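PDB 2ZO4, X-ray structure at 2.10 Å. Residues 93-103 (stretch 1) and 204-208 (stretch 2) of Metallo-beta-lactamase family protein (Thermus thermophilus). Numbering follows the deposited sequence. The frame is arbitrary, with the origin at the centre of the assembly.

Stretch 1, residues 93-103: EEEFARGHRFW
Stretch 2 204-208: AYTRE

This is a small contact between a turn leading into a helix and an irregular segment, in which a tyrosine ring packs over the first turn of the helix while two arginines, one from each stretch, share a single glutamate oxygen away from the ring.

In stretch 1, residues 93-96 take helical phi/psi without the regular bonds, and a type I turn runs from Glu95 to Arg98, closed by Arg98 N to Glu95 O at 3.0 Å. Arg98, at phi/psi -121/-102, breaks the helical path and occupies the N-cap position; the helix starts at Gly99 and continues past Trp103, with Phe102 N bonded to Arg98 O at 2.9 Å. Stretch 2 has no regular structure: Tyr205 lies at -102/-1, then Thr206 (-73/150) and Arg207 (-54/164) extend the chain. Register is set by Arg98 and Tyr205, whose CA atoms are 5.1 Å apart.

Tyr205 gives the most surface, 119 of the 355 Å² buried in total. Its CA-to-CB bond points toward stretch 1, and chi1 54° (p) with chi2 80° sets the ring against the helix start. Gly99 CA lies over one face, 4.2 Å from the Tyr205 ring centroid and 22° off the normal, a CH-pi contact. Gly99 N is 3.6 Å from Tyr205 CD1, and an ideal CB on Gly99 would sit 3.9 Å from Tyr205 CE1, so there is room for one. One turn on, the CA-to-CB bond of Phe102 (chi1 178°, t; chi2 86°) points toward stretch 2, and Phe102 CD1 meets Tyr205 CE2 at 3.7 Å. The two rings pair obliquely, centroids 5.3 Å apart and planes at 49°.

Arg98 starts sideways, but an m, t, t side chain with chi4 -82° carries its guanidinium to stretch 2. There Arg98 NH1 donates to Tyr205 O at 2.7 Å, with an N-H...O angle of 161° and the carbonyl oxygen near the guanidinium plane. Thr206 O is 3.4 Å from Arg98 NH1, but the angle is too poor for a hydrogen bond. Arg207 N lies over one face of the group, and Arg98 CZ is 3.8 Å from Arg207 CG.

The CA-to-CB bond of Glu94 (t, p; chi3 0°) points toward stretch 2, and its carboxylate joins the two arginines. Glu94 OE2 accepts from Arg98 NE at 3.3 Å (139°) within its own stretch, and from Arg207 NH1 at 3.2 Å (166°) across the contact, both as salt bridges. Arg207 reaches it through chi values of -71°, 154°, 63° and 85°. The rule is economical: one Glu94 oxygen accepts from both arginines, and one of them, Arg98, also donates to Tyr205 O.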

# COMPACT_ATOMS: atom_id res chain seq x y z
N GLU A 93 -3.21 -6.00 -11.81
CA GLU A 93 -3.00 -7.42 -12.12
C GLU A 93 -1.98 -8.14 -11.22
O GLU A 93 -2.17 -9.31 -10.87
CB GLU A 93 -2.61 -7.59 -13.61
CG GLU A 93 -1.35 -6.82 -14.05
CD GLU A 93 -1.09 -6.85 -15.56
OE1 GLU A 93 -1.66 -7.71 -16.27
OE2 GLU A 93 -0.32 -6.00 -16.06
N GLU A 94 -0.92 -7.43 -10.82
CA GLU A 94 0.16 -8.01 -10.02
C GLU A 94 -0.24 -8.35 -8.57
O GLU A 94 0.47 -9.10 -7.88
CB GLU A 94 1.38 -7.08 -10.07
CG GLU A 94 2.64 -7.59 -9.38
CD GLU A 94 3.41 -8.65 -10.16
OE1 GLU A 94 3.00 -9.04 -11.28
OE2 GLU A 94 4.45 -9.10 -9.65
N GLU A 95 -1.37 -7.82 -8.11
CA GLU A 95 -1.90 -8.17 -6.78
C GLU A 95 -2.56 -9.55 -6.78
O GLU A 95 -2.61 -10.20 -5.74
CB GLU A 95 -2.93 -7.14 -6.30
CG GLU A 95 -2.41 -5.73 -6.04
CD GLU A 95 -1.53 -5.62 -4.80
OE1 GLU A 95 -0.42 -6.19 -4.80
OE2 GLU A 95 -1.95 -4.94 -3.83
N PHE A 96 -3.06 -9.97 -7.94
CA PHE A 96 -3.97 -11.12 -8.04
C PHE A 96 -3.41 -12.43 -7.48
O PHE A 96 -4.10 -13.11 -6.72
CB PHE A 96 -4.45 -11.31 -9.49
CG PHE A 96 -5.62 -10.44 -9.86
CD1 PHE A 96 -5.53 -9.04 -9.78
CD2 PHE A 96 -6.81 -11.00 -10.32
CE1 PHE A 96 -6.60 -8.23 -10.12
CE2 PHE A 96 -7.89 -10.19 -10.67
CZ PHE A 96 -7.79 -8.81 -10.58
N ALA A 97 -2.18 -12.77 -7.85
CA ALA A 97 -1.55 -14.00 -7.37
C ALA A 97 -0.80 -13.79 -6.07
O ALA A 97 -0.19 -14.72 -5.54
CB ALA A 97 -0.63 -14.59 -8.44
N ARG A 98 -0.85 -12.57 -5.54
CA ARG A 98 -0.07 -12.25 -4.34
C ARG A 98 -0.95 -11.79 -3.17
O ARG A 98 -1.57 -12.62 -2.51
CB ARG A 98 1.04 -11.24 -4.68
CG ARG A 98 2.00 -11.76 -5.76
CD ARG A 98 3.07 -10.74 -6.11
NE ARG A 98 3.97 -11.22 -7.16
CZ ARG A 98 5.02 -12.02 -6.97
NH1 ARG A 98 5.32 -12.48 -5.76
NH2 ARG A 98 5.77 -12.38 -8.01
N GLY A 99 -1.00 -10.48 -2.93
CA GLY A 99 -1.81 -9.92 -1.85
C GLY A 99 -3.28 -10.27 -1.90
O GLY A 99 -3.90 -10.54 -0.87
N HIS A 100 -3.86 -10.26 -3.11
CA HIS A 100 -5.25 -10.67 -3.30
C HIS A 100 -5.47 -12.14 -2.93
O HIS A 100 -6.42 -12.46 -2.21
CB HIS A 100 -5.71 -10.40 -4.74
CG HIS A 100 -7.11 -10.85 -5.03
ND1 HIS A 100 -8.20 -10.40 -4.31
CD2 HIS A 100 -7.60 -11.70 -5.96
CE1 HIS A 100 -9.30 -10.96 -4.79
NE2 HIS A 100 -8.96 -11.76 -5.79
N ARG A 101 -4.59 -13.02 -3.41
CA ARG A 101 -4.62 -14.44 -3.05
C ARG A 101 -4.49 -14.65 -1.54
O ARG A 101 -5.16 -15.52 -0.97
CB ARG A 101 -3.53 -15.22 -3.78
CG ARG A 101 -3.67 -16.74 -3.64
CD ARG A 101 -2.62 -17.51 -4.41
NE ARG A 101 -2.88 -18.95 -4.31
CZ ARG A 101 -1.96 -19.90 -4.44
NH1 ARG A 101 -0.69 -19.59 -4.66
NH2 ARG A 101 -2.32 -21.17 -4.33
N PHE A 102 -3.63 -13.86 -0.90
CA PHE A 102 -3.45 -13.89 0.55
C PHE A 102 -4.78 -13.77 1.30
O PHE A 102 -5.02 -14.50 2.28
CB PHE A 102 -2.46 -12.80 0.98
CG PHE A 102 -2.25 -12.72 2.47
CD1 PHE A 102 -1.30 -13.53 3.09
CD2 PHE A 102 -2.99 -11.84 3.25
CE1 PHE A 102 -1.10 -13.46 4.46
CE2 PHE A 102 -2.79 -11.76 4.62
CZ PHE A 102 -1.84 -12.57 5.23
N TRP A 103 -5.64 -12.87 0.84
CA TRP A 103 -6.96 -12.67 1.46
C TRP A 103 -7.97 -13.75 1.05
O TRP A 103 -8.72 -14.24 1.89
CB TRP A 103 -7.52 -11.28 1.14
CG TRP A 103 -6.70 -10.13 1.68
CD1 TRP A 103 -6.12 -9.13 0.95
CD2 TRP A 103 -6.35 -9.88 3.05
NE1 TRP A 103 -5.45 -8.27 1.78
CE2 TRP A 103 -5.57 -8.71 3.07
CE3 TRP A 103 -6.63 -10.54 4.26
CZ2 TRP A 103 -5.06 -8.17 4.26
CZ3 TRP A 103 -6.12 -10.00 5.44
CH2 TRP A 103 -5.34 -8.83 5.43
N ALA A 204 5.73 -13.15 2.52
CA ALA A 204 5.80 -14.44 1.84
C ALA A 204 5.34 -14.40 0.37
O ALA A 204 5.78 -15.21 -0.44
CB ALA A 204 5.01 -15.49 2.62
N TYR A 205 4.47 -13.44 0.03
CA TYR A 205 3.90 -13.34 -1.32
C TYR A 205 4.53 -12.25 -2.19
O TYR A 205 4.15 -12.07 -3.34
CB TYR A 205 2.38 -13.11 -1.24
CG TYR A 205 1.96 -11.93 -0.39
CD1 TYR A 205 2.02 -10.62 -0.89
CD2 TYR A 205 1.49 -12.11 0.90
CE1 TYR A 205 1.63 -9.53 -0.11
CE2 TYR A 205 1.10 -11.03 1.70
CZ TYR A 205 1.17 -9.74 1.18
OH TYR A 205 0.78 -8.68 1.96
N THR A 206 5.50 -11.53 -1.63
CA THR A 206 6.11 -10.37 -2.26
C THR A 206 7.05 -10.76 -3.41
O THR A 206 7.64 -11.84 -3.40
CB THR A 206 6.87 -9.52 -1.19
OG1 THR A 206 5.98 -9.19 -0.12
CG2 THR A 206 7.41 -8.22 -1.77
N ARG A 207 7.17 -9.87 -4.40
CA ARG A 207 8.22 -9.93 -5.42
C ARG A 207 9.61 -10.00 -4.76
O ARG A 207 9.74 -9.70 -3.57
CB ARG A 207 8.14 -8.71 -6.35
CG ARG A 207 6.94 -8.71 -7.31
CD ARG A 207 6.51 -7.30 -7.72
NE ARG A 207 7.56 -6.58 -8.46
CZ ARG A 207 7.77 -6.68 -9.78
NH1 ARG A 207 7.01 -7.47 -10.52
NH2 ARG A 207 8.74 -5.99 -10.34
N GLU A 208 10.62 -10.38 -5.53
CA GLU A 208 11.96 -10.70 -4.99
C GLU A 208 12.66 -9.56 -4.24
O GLU A 208 13.20 -9.76 -3.15
CB GLU A 208 12.86 -11.24 -6.10